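Local coordinates for McyG protein (Microcystis aeruginosa PCC 7806, PDB 4R0M) that binds phenylalanyl-adenylate in its adenylation domain, and as a microcystin synthetase probably activates a substrate as an acyl-adenylate for its peptidyl carrier domain, at residues L62-I67 with P162-Q167; W120-N125 with G187-V192; E250-L253 with Q258-E261; A370-V375 with G428-T433. All blocks are in the same frame, centred on the assembly; numbering follows the deposited sequence.

Contact 1 of 4, residues L62-I67 with P162-Q167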
# COMPACT_ATOMS: atom_id res chain seq x y z
N LEU A 62 -24.51 -15.07 1.03
CA LEU A 62 -24.07 -14.70 2.37
C LEU A 62 -25.22 -14.76 3.38
O LEU A 62 -25.08 -15.36 4.45
CB LEU A 62 -23.43 -13.31 2.37
CG LEU A 62 -22.04 -13.16 1.74
CD1 LEU A 62 -21.73 -11.70 1.44
CD2 LEU A 62 -20.96 -13.77 2.62
N GLU A 63 -26.35 -14.16 3.02
CA GLU A 63 -27.56 -14.18 3.85
C GLU A 63 -28.04 -15.60 4.16
O GLU A 63 -28.42 -15.90 5.29
CB GLU A 63 -28.69 -13.39 3.18
CG GLU A 63 -28.55 -11.87 3.27
CD GLU A 63 -29.72 -11.14 2.64
OE1 GLU A 63 -30.00 -11.36 1.44
OE2 GLU A 63 -30.36 -10.32 3.33
N GLN A 64 -27.99 -16.47 3.15
CA GLN A 64 -28.42 -17.87 3.30
C GLN A 64 -27.50 -18.68 4.22
O GLN A 64 -27.93 -19.69 4.78
CB GLN A 64 -28.53 -18.55 1.93
CG GLN A 64 -29.83 -18.25 1.20
CD GLN A 64 -29.94 -18.96 -0.14
OE1 GLN A 64 -29.23 -19.94 -0.40
NE2 GLN A 64 -30.84 -18.48 -0.99
N LYS A 65 -26.26 -18.23 4.38
CA LYS A 65 -25.32 -18.86 5.30
C LYS A 65 -25.44 -18.30 6.72
O LYS A 65 -24.72 -18.73 7.62
CB LYS A 65 -23.87 -18.74 4.79
CG LYS A 65 -23.60 -19.46 3.47
CD LYS A 65 -23.56 -20.97 3.62
CE LYS A 65 -23.81 -21.65 2.28
NZ LYS A 65 -23.52 -23.12 2.33
N GLY A 66 -26.36 -17.36 6.91
CA GLY A 66 -26.63 -16.80 8.23
C GLY A 66 -25.88 -15.52 8.57
O GLY A 66 -25.92 -15.06 9.71
N ILE A 67 -25.18 -14.96 7.59
CA ILE A 67 -24.44 -13.72 7.79
C ILE A 67 -25.39 -12.53 7.66
O ILE A 67 -26.00 -12.32 6.62
CB ILE A 67 -23.26 -13.58 6.79
CG1 ILE A 67 -22.34 -14.81 6.84
CG2 ILE A 67 -22.48 -12.29 7.05
CD1 ILE A 67 -21.73 -15.12 8.20
N PRO A 162 -29.55 -20.08 -4.61
CA PRO A 162 -30.81 -19.87 -5.29
C PRO A 162 -31.03 -18.46 -4.86
O PRO A 162 -31.00 -18.17 -3.66
CB PRO A 162 -31.76 -20.81 -4.57
CG PRO A 162 -31.21 -20.89 -3.18
CD PRO A 162 -29.72 -20.80 -3.33
N SER A 163 -31.25 -17.57 -5.81
CA SER A 163 -31.18 -16.20 -5.45
C SER A 163 -32.56 -15.63 -5.23
O SER A 163 -33.27 -15.24 -6.15
CB SER A 163 -30.39 -15.43 -6.48
OG SER A 163 -29.24 -16.16 -6.80
N LYS A 164 -32.90 -15.57 -3.95
CA LYS A 164 -34.20 -15.19 -3.49
C LYS A 164 -33.90 -13.78 -3.07
O LYS A 164 -33.85 -13.45 -1.89
CB LYS A 164 -34.62 -16.01 -2.27
CG LYS A 164 -34.87 -17.49 -2.44
CD LYS A 164 -35.24 -18.06 -1.07
CE LYS A 164 -35.55 -19.55 -1.07
NZ LYS A 164 -35.88 -20.04 0.30
N ILE A 165 -33.65 -12.93 -4.04
CA ILE A 165 -33.14 -11.61 -3.66
C ILE A 165 -34.25 -10.70 -3.12
O ILE A 165 -35.28 -10.50 -3.76
CB ILE A 165 -32.39 -10.93 -4.82
CG1 ILE A 165 -31.44 -11.92 -5.51
CG2 ILE A 165 -31.62 -9.71 -4.32
CD1 ILE A 165 -31.06 -11.55 -6.93
N GLU A 166 -34.01 -10.16 -1.93
CA GLU A 166 -34.91 -9.21 -1.29
C GLU A 166 -34.37 -7.79 -1.50
O GLU A 166 -33.35 -7.60 -2.17
CB GLU A 166 -35.04 -9.54 0.20
CG GLU A 166 -36.44 -9.40 0.77
CD GLU A 166 -36.72 -8.02 1.34
OE1 GLU A 166 -36.00 -7.60 2.28
OE2 GLU A 166 -37.66 -7.36 0.86
N GLN A 167 -35.06 -6.79 -0.94
CA GLN A 167 -34.66 -5.39 -1.06
C GLN A 167 -33.39 -5.08 -0.28
O GLN A 167 -33.11 -5.70 0.75
CB GLN A 167 -35.80 -4.46 -0.60
CG GLN A 167 -37.12 -4.63 -1.33
CD GLN A 167 -37.24 -3.79 -2.60
OE1 GLN A 167 -36.24 -3.29 -3.13
NE2 GLN A 167 -38.46 -3.64 -3.09

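Contact 2 of 4, residues W120-N125 with G187-V192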
# COMPACT_ATOMS: atom_id res chain seq x y z
N TRP A 120 -8.91 -13.05 13.07
CA TRP A 120 -9.99 -14.01 13.27
C TRP A 120 -10.40 -14.12 14.72
O TRP A 120 -11.59 -14.19 15.03
CB TRP A 120 -9.59 -15.37 12.72
CG TRP A 120 -10.64 -16.45 12.81
CD1 TRP A 120 -11.74 -16.65 11.98
CD2 TRP A 120 -10.70 -17.55 13.79
NE1 TRP A 120 -12.46 -17.75 12.37
CE2 TRP A 120 -11.90 -18.34 13.44
CE3 TRP A 120 -9.93 -17.94 14.88
CZ2 TRP A 120 -12.27 -19.46 14.17
CZ3 TRP A 120 -10.32 -19.07 15.60
CH2 TRP A 120 -11.46 -19.81 15.25
N LYS A 121 -9.41 -14.12 15.61
CA LYS A 121 -9.66 -14.18 17.05
C LYS A 121 -10.22 -12.85 17.59
O LYS A 121 -11.12 -12.85 18.42
CB LYS A 121 -8.39 -14.58 17.81
CG LYS A 121 -8.01 -16.05 17.62
CD LYS A 121 -6.60 -16.36 18.10
CE LYS A 121 -6.23 -17.80 17.78
NZ LYS A 121 -4.95 -18.22 18.42
N ILE A 122 -9.68 -11.74 17.09
CA ILE A 122 -10.15 -10.41 17.48
C ILE A 122 -11.63 -10.19 17.13
O ILE A 122 -12.36 -9.54 17.89
CB ILE A 122 -9.26 -9.30 16.86
CG1 ILE A 122 -7.87 -9.30 17.52
CG2 ILE A 122 -9.89 -7.92 17.01
CD1 ILE A 122 -6.79 -8.61 16.71
N LEU A 123 -12.07 -10.76 16.01
CA LEU A 123 -13.42 -10.55 15.49
C LEU A 123 -14.43 -11.63 15.88
O LEU A 123 -15.52 -11.71 15.30
CB LEU A 123 -13.39 -10.41 13.96
CG LEU A 123 -12.59 -9.27 13.32
CD1 LEU A 123 -12.70 -9.36 11.81
CD2 LEU A 123 -13.06 -7.91 13.81
N ASP A 124 -14.08 -12.45 16.88
CA ASP A 124 -14.93 -13.53 17.40
C ASP A 124 -15.37 -14.53 16.33
O ASP A 124 -16.57 -14.72 16.09
CB ASP A 124 -16.14 -12.96 18.16
CG ASP A 124 -15.75 -12.19 19.42
OD1 ASP A 124 -14.88 -12.67 20.18
OD2 ASP A 124 -16.32 -11.10 19.65
N ASN A 125 -14.39 -15.17 15.69
CA ASN A 125 -14.62 -16.28 14.75
C ASN A 125 -15.55 -15.97 13.57
O ASN A 125 -16.56 -16.66 13.39
CB ASN A 125 -15.11 -17.54 15.50
CG ASN A 125 -14.21 -17.95 16.65
OD1 ASN A 125 -13.40 -17.16 17.15
ND2 ASN A 125 -14.35 -19.20 17.09
N GLY A 187 3.43 -6.61 18.26
CA GLY A 187 2.20 -7.20 18.79
C GLY A 187 1.04 -7.35 17.83
O GLY A 187 1.22 -7.78 16.68
N MSE A 188 -0.15 -6.99 18.30
CA MSE A 188 -1.41 -7.23 17.57
C MSE A 188 -1.63 -6.22 16.47
O MSE A 188 -1.15 -5.08 16.56
CB MSE A 188 -2.57 -7.20 18.57
CG MSE A 188 -2.53 -8.36 19.56
SE MSE A 188 -2.88 -10.09 18.67
CE MSE A 188 -4.65 -10.47 19.45
N PRO A 189 -2.36 -6.62 15.41
CA PRO A 189 -2.68 -5.71 14.30
C PRO A 189 -3.73 -4.66 14.67
O PRO A 189 -4.57 -4.89 15.54
CB PRO A 189 -3.23 -6.65 13.23
CG PRO A 189 -3.76 -7.82 13.98
CD PRO A 189 -2.82 -7.99 15.13
N LYS A 190 -3.67 -3.51 14.00
CA LYS A 190 -4.55 -2.38 14.29
C LYS A 190 -5.68 -2.30 13.26
O LYS A 190 -5.42 -2.20 12.06
CB LYS A 190 -3.76 -1.07 14.33
CG LYS A 190 -2.33 -1.21 14.86
CD LYS A 190 -1.75 0.10 15.38
CE LYS A 190 -1.39 1.08 14.27
NZ LYS A 190 -0.15 0.71 13.53
N GLY A 191 -6.92 -2.36 13.73
CA GLY A 191 -8.09 -2.39 12.85
C GLY A 191 -8.69 -1.03 12.55
O GLY A 191 -9.42 -0.48 13.37
N VAL A 192 -8.39 -0.51 11.37
CA VAL A 192 -8.88 0.80 10.96
C VAL A 192 -10.35 0.72 10.52
O VAL A 192 -10.69 0.00 9.58
CB VAL A 192 -8.02 1.41 9.83
CG1 VAL A 192 -8.55 2.78 9.43
CG2 VAL A 192 -6.56 1.52 10.27

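Contact 3 of 4, residues E250-L253 with Q258-E261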
# COMPACT_ATOMS: atom_id res chain seq x y z
N GLU A 250 1.96 -9.91 -9.48
CA GLU A 250 3.01 -10.81 -9.97
C GLU A 250 3.25 -10.69 -11.48
O GLU A 250 4.38 -10.88 -11.94
CB GLU A 250 2.74 -12.26 -9.55
CG GLU A 250 1.47 -12.89 -10.14
CD GLU A 250 0.24 -12.75 -9.26
OE1 GLU A 250 -0.60 -13.68 -9.29
OE2 GLU A 250 0.10 -11.74 -8.54
N LEU A 251 2.21 -10.35 -12.24
CA LEU A 251 2.34 -10.16 -13.68
C LEU A 251 3.28 -9.01 -14.03
O LEU A 251 4.10 -9.12 -14.94
CB LEU A 251 0.96 -9.95 -14.33
CG LEU A 251 0.87 -9.92 -15.86
CD1 LEU A 251 -0.43 -10.55 -16.33
CD2 LEU A 251 1.02 -8.51 -16.42
N VAL A 252 3.15 -7.90 -13.30
CA VAL A 252 4.03 -6.74 -13.49
C VAL A 252 5.41 -6.98 -12.87
O VAL A 252 6.41 -6.48 -13.39
CB VAL A 252 3.40 -5.44 -12.96
CG1 VAL A 252 4.32 -4.25 -13.20
CG2 VAL A 252 2.05 -5.19 -13.61
N LEU A 253 5.48 -7.72 -11.78
CA LEU A 253 6.77 -8.03 -11.15
C LEU A 253 7.63 -8.95 -12.03
O LEU A 253 8.83 -8.74 -12.16
CB LEU A 253 6.60 -8.62 -9.74
CG LEU A 253 6.15 -7.67 -8.63
CD1 LEU A 253 5.89 -8.43 -7.34
CD2 LEU A 253 7.15 -6.55 -8.40
N GLN A 258 5.38 -4.54 -18.75
CA GLN A 258 3.97 -4.81 -19.01
C GLN A 258 3.05 -3.72 -18.45
O GLN A 258 1.96 -3.50 -18.98
CB GLN A 258 3.56 -6.18 -18.45
CG GLN A 258 3.80 -7.33 -19.41
CD GLN A 258 3.05 -7.17 -20.72
OE1 GLN A 258 3.66 -6.96 -21.78
NE2 GLN A 258 1.72 -7.23 -20.66
N TRP A 259 3.51 -3.05 -17.40
CA TRP A 259 2.81 -1.90 -16.84
C TRP A 259 2.72 -0.79 -17.84
O TRP A 259 1.66 -0.18 -18.00
CB TRP A 259 3.51 -1.43 -15.57
CG TRP A 259 2.78 -0.34 -14.81
CD1 TRP A 259 1.42 -0.05 -14.84
CD2 TRP A 259 3.35 0.60 -13.83
NE1 TRP A 259 1.12 1.00 -14.00
CE2 TRP A 259 2.23 1.43 -13.36
CE3 TRP A 259 4.62 0.84 -13.33
CZ2 TRP A 259 2.41 2.44 -12.43
CZ3 TRP A 259 4.79 1.87 -12.39
CH2 TRP A 259 3.70 2.65 -11.96
N LEU A 260 3.83 -0.52 -18.53
CA LEU A 260 3.89 0.49 -19.58
C LEU A 260 3.07 0.08 -20.81
O LEU A 260 2.44 0.92 -21.45
CB LEU A 260 5.35 0.75 -19.98
CG LEU A 260 6.15 1.87 -19.30
CD1 LEU A 260 5.90 1.99 -17.80
CD2 LEU A 260 7.64 1.69 -19.58
N GLU A 261 3.10 -1.22 -21.11
CA GLU A 261 2.33 -1.79 -22.21
C GLU A 261 0.83 -1.61 -21.99
O GLU A 261 0.10 -1.25 -22.92
CB GLU A 261 2.68 -3.28 -22.36
CG GLU A 261 1.86 -4.04 -23.41
CD GLU A 261 2.43 -3.93 -24.82
OE1 GLU A 261 3.31 -3.09 -25.07
OE2 GLU A 261 1.98 -4.72 -25.68

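Contact 4 of 4, residues A370-V375 with G428-T433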
# COMPACT_ATOMS: atom_id res chain seq x y z
N ALA A 370 -9.80 18.35 4.25
CA ALA A 370 -8.70 17.86 5.08
C ALA A 370 -7.77 18.98 5.56
O ALA A 370 -7.53 19.96 4.85
CB ALA A 370 -7.91 16.80 4.33
N THR A 371 -7.25 18.80 6.77
CA THR A 371 -6.25 19.71 7.34
C THR A 371 -5.08 18.90 7.89
O THR A 371 -5.27 17.88 8.55
CB THR A 371 -6.85 20.59 8.46
OG1 THR A 371 -8.12 21.09 8.04
CG2 THR A 371 -5.92 21.75 8.79
N ILE A 372 -3.86 19.36 7.60
CA ILE A 372 -2.64 18.72 8.11
C ILE A 372 -1.76 19.72 8.86
O ILE A 372 -1.79 20.92 8.58
CB ILE A 372 -1.83 18.00 6.99
CG1 ILE A 372 -1.32 19.00 5.95
CG2 ILE A 372 -2.67 16.91 6.34
CD1 ILE A 372 -0.32 18.40 4.97
N ARG A 373 -0.99 19.22 9.82
CA ARG A 373 -0.07 20.05 10.60
C ARG A 373 1.18 19.31 11.08
O ARG A 373 1.18 18.07 11.18
CB ARG A 373 -0.80 20.71 11.79
CG ARG A 373 -1.18 19.76 12.91
CD ARG A 373 -1.87 20.49 14.04
NE ARG A 373 -1.94 19.69 15.26
CZ ARG A 373 -2.55 20.08 16.38
NH1 ARG A 373 -3.15 21.26 16.45
NH2 ARG A 373 -2.55 19.28 17.44
N ILE A 374 2.23 20.07 11.37
CA ILE A 374 3.49 19.54 11.89
C ILE A 374 3.72 20.13 13.28
O ILE A 374 3.89 21.35 13.43
CB ILE A 374 4.67 19.88 10.95
CG1 ILE A 374 4.50 19.21 9.57
CG2 ILE A 374 6.01 19.52 11.59
CD1 ILE A 374 4.55 17.70 9.56
N VAL A 375 3.73 19.26 14.29
CA VAL A 375 3.86 19.69 15.69
C VAL A 375 5.12 19.15 16.38
O VAL A 375 5.75 18.21 15.89
CB VAL A 375 2.62 19.31 16.53
CG1 VAL A 375 1.39 20.06 16.05
CG2 VAL A 375 2.38 17.80 16.51
N GLY A 428 2.61 25.31 2.33
CA GLY A 428 1.41 24.48 2.29
C GLY A 428 1.61 23.05 1.79
O GLY A 428 0.69 22.24 1.87
N GLU A 429 2.80 22.75 1.28
CA GLU A 429 3.09 21.42 0.74
C GLU A 429 3.72 20.50 1.79
O GLU A 429 4.58 20.93 2.56
CB GLU A 429 4.00 21.53 -0.49
CG GLU A 429 3.32 22.15 -1.70
CD GLU A 429 4.30 22.56 -2.79
OE1 GLU A 429 5.16 21.73 -3.18
OE2 GLU A 429 4.21 23.71 -3.27
N LEU A 430 3.29 19.24 1.81
CA LEU A 430 3.81 18.26 2.76
C LEU A 430 5.09 17.60 2.26
O LEU A 430 5.16 17.16 1.11
CB LEU A 430 2.76 17.19 3.10
CG LEU A 430 3.18 15.99 3.96
CD1 LEU A 430 3.60 16.40 5.36
CD2 LEU A 430 2.08 14.95 4.01
N PHE A 431 6.09 17.55 3.13
CA PHE A 431 7.34 16.85 2.87
C PHE A 431 7.57 15.83 3.99
O PHE A 431 7.85 16.22 5.12
CB PHE A 431 8.52 17.84 2.83
CG PHE A 431 8.48 18.81 1.68
CD1 PHE A 431 7.62 19.91 1.70
CD2 PHE A 431 9.34 18.66 0.59
CE1 PHE A 431 7.59 20.81 0.64
CE2 PHE A 431 9.32 19.56 -0.46
CZ PHE A 431 8.44 20.64 -0.44
N ILE A 432 7.44 14.55 3.67
CA ILE A 432 7.74 13.49 4.64
C ILE A 432 9.25 13.24 4.65
O ILE A 432 9.88 13.11 3.60
CB ILE A 432 6.95 12.18 4.35
CG1 ILE A 432 5.44 12.40 4.53
CG2 ILE A 432 7.43 11.03 5.23
CD1 ILE A 432 4.99 12.80 5.93
N THR A 433 9.83 13.17 5.85
CA THR A 433 11.27 13.00 6.01
C THR A 433 11.64 11.63 6.59
O THR A 433 12.69 11.07 6.26
CB THR A 433 11.89 14.12 6.89
OG1 THR A 433 11.15 14.24 8.11
CG2 THR A 433 11.85 15.44 6.15

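Contact 1 of 4, residues L62-I67 with P162-Q167
Gln64, in the last turn of a helix, and Pro162, in an irregular loop, are the residues whose backbones come nearest here, yet their CA atoms remain 9.1 Å apart and the gap is bridged by one long side chain. The helix ends in a Schellman motif, with Gly66 N bonded to Glu63 O at 3.0 Å, Ile67 N to Leu62 O at 3.2 Å, and Gly66 at positive phi. Gln64 leaves the helix with CG anti to the carbonyl carbon (chi1 -81°) and runs on fully extended, which carries its amide across to the proline. There NE2 donates to Pro162 O at 2.7 Å. The bond lies in the carbonyl plane and is bent at the hydrogen (131°), the acceptor sitting tilted from the amide plane. The amide as a whole lies against the proline ring, OE1 being 3.1 Å from Pro162 CD. Pro162 O takes a second, weak bond from Asn60 ND2, so two amides share one carbonyl. This surface contact lays the chain after helix 155-158 along helix 48-64, where Ser163 touches Val57 and Asn60, while Leu62 packs against Ile95, in the loop before strand 96-99.

Contact 2 of 4, residues W120-N125 with G187-V192
Ile122, at the end of a helix, meets Met188 and Pro189 through apolar contacts alone. The terminal methyl of Met188, a selenomethionine, comes alongside the isoleucine arm: CE is 3.9 Å from Ile122 CG1 and equally near CD1. The arm is the CG1-CD1 branch, CG1 set anti to the carbonyl carbon (chi1 -70°), and it runs counter to both the methionine and the proline, passing alongside them, with CD1 reaching Pro189 CG at 4.2 Å. Met188 is poorly ordered, so its share of the packing is probably mobile. Backbone bonds shape the helix end instead. Asp124, at positive phi, closes a Schellman motif in which Asn125 N bonds Trp120 O at 3.0 Å and Asp124 N makes a weak bond to Lys121 O. The turn brings Asn125 CA 3.5 Å above one face of the Trp120 indole, toward its rim, and the same indole meets Trp150 edge-to-face. Pro189 also touches Phe181 of strand 176-182 and Val119 of helix 111-122. Residues 187-192 run from the end of the glycine-rich signature sequence of adenylate-forming enzymes, TSGSTGMPKG here, into strand 190-195; its loop joins two antiparallel strands, and the Pro189 side chain lies about 11 Å from the bound phenylalanyl-adenylate.

Contact 3 of 4, residues E250-L253 with Q258-E261
Val252 and Trp259 form the tighter, buried half of this meeting of two consecutive helices, whose nearest CA atoms, those of Val252 and Gln258, are 5.8 Å apart. The touching branch of the valine is CG1, anti to the backbone N (chi1 -179°), and it lies 3.8 Å from Trp259 CB. The two side chains pass at a slant, and the indole, its CG likewise anti to the backbone N (chi1 -173°), leads onward into the protein. There NE1 is hydrogen-bonded to Ser271 OG, which helps to hold the ring's rotation, and the indole meets Trp221 with the planes at about 50°; Val252 touches Trp221 as well. Helices 249-254 and 258-265 together make the connection between parallel strands 243-246 and 270-273 of the large mixed sheet, a beta-alpha-beta crossover that passes strand 217-220, and the Trp259 side chain lies about 11 Å from the bound adenylate. The looser half is on the outer side, where Leu251 CD2 approaches Gln258 CB at 4.0 Å. Here the leucine is buried but the glutamine only partly so, and it is the aliphatic CB, not the amide, that makes the contact.

Contact 4 of 4, residues A370-V375 with G428-T433
Ile372 and Leu430 face each other from two strands that share no hydrogen bond, their CA atoms 8.4 Å apart, and their side chains lie aslant one another, not end to end. The isoleucine uses its long branch: CG1 stands between the backbone N and the carbonyl carbon (chi1 64°), and from it CD1 extends to 3.8 Å from Leu430 CB. It thus strikes the root of the leucine rather than its branched end. Leucine CG points anti to its own backbone N (chi1 173°), which brings the methyl CD1 toward the next inward-facing residue of the partner strand, Ile374, whose CD1 lies 4.5 Å from Leu430 CD1. One leucine is therefore met by two isoleucines set two residues apart, closely by Ile372 and loosely by Ile374. Leu425 of strand 421-426 packs on both isoleucines, and Thr344 touches Ile372 and Leu430. Arg373, between the isoleucines, turns the opposite way, bonding Gln391 and making a cation-pi contact with Trp416. Strand 370-375 pairs with 388-394, that with 421-426, and that with 429-435, so the curl of the sheet brings its far strands face to face around an apolar interior. This is consistent with the distorted beta-barrel of the large domain in adenylate-forming enzymes; here it borders the active site, for Ile432 touches the bound phenylalanyl-adenylate and the Leu430 side chain is about 7 Å from it.

In the fold
Read from the N terminus, contact 1 opens at the end of helix 48-64 and contact 2 at the end of helix 111-122, before either has closed; contact 1 closes at 162-167 and contact 2 at 187-192, so the two cross. The loop of contact 1 encloses all four strands of the smaller parallel sheet, and contact 2 ties a helix of that region to the hairpin of strands 176-182 and 190-195. Contact 3 follows in series as a short local closure on the large mixed sheet, across the chain's centre from contact 2. Contact 4 closes last, within the curled antiparallel sheet, its centre about 46 Å from that of contact 1.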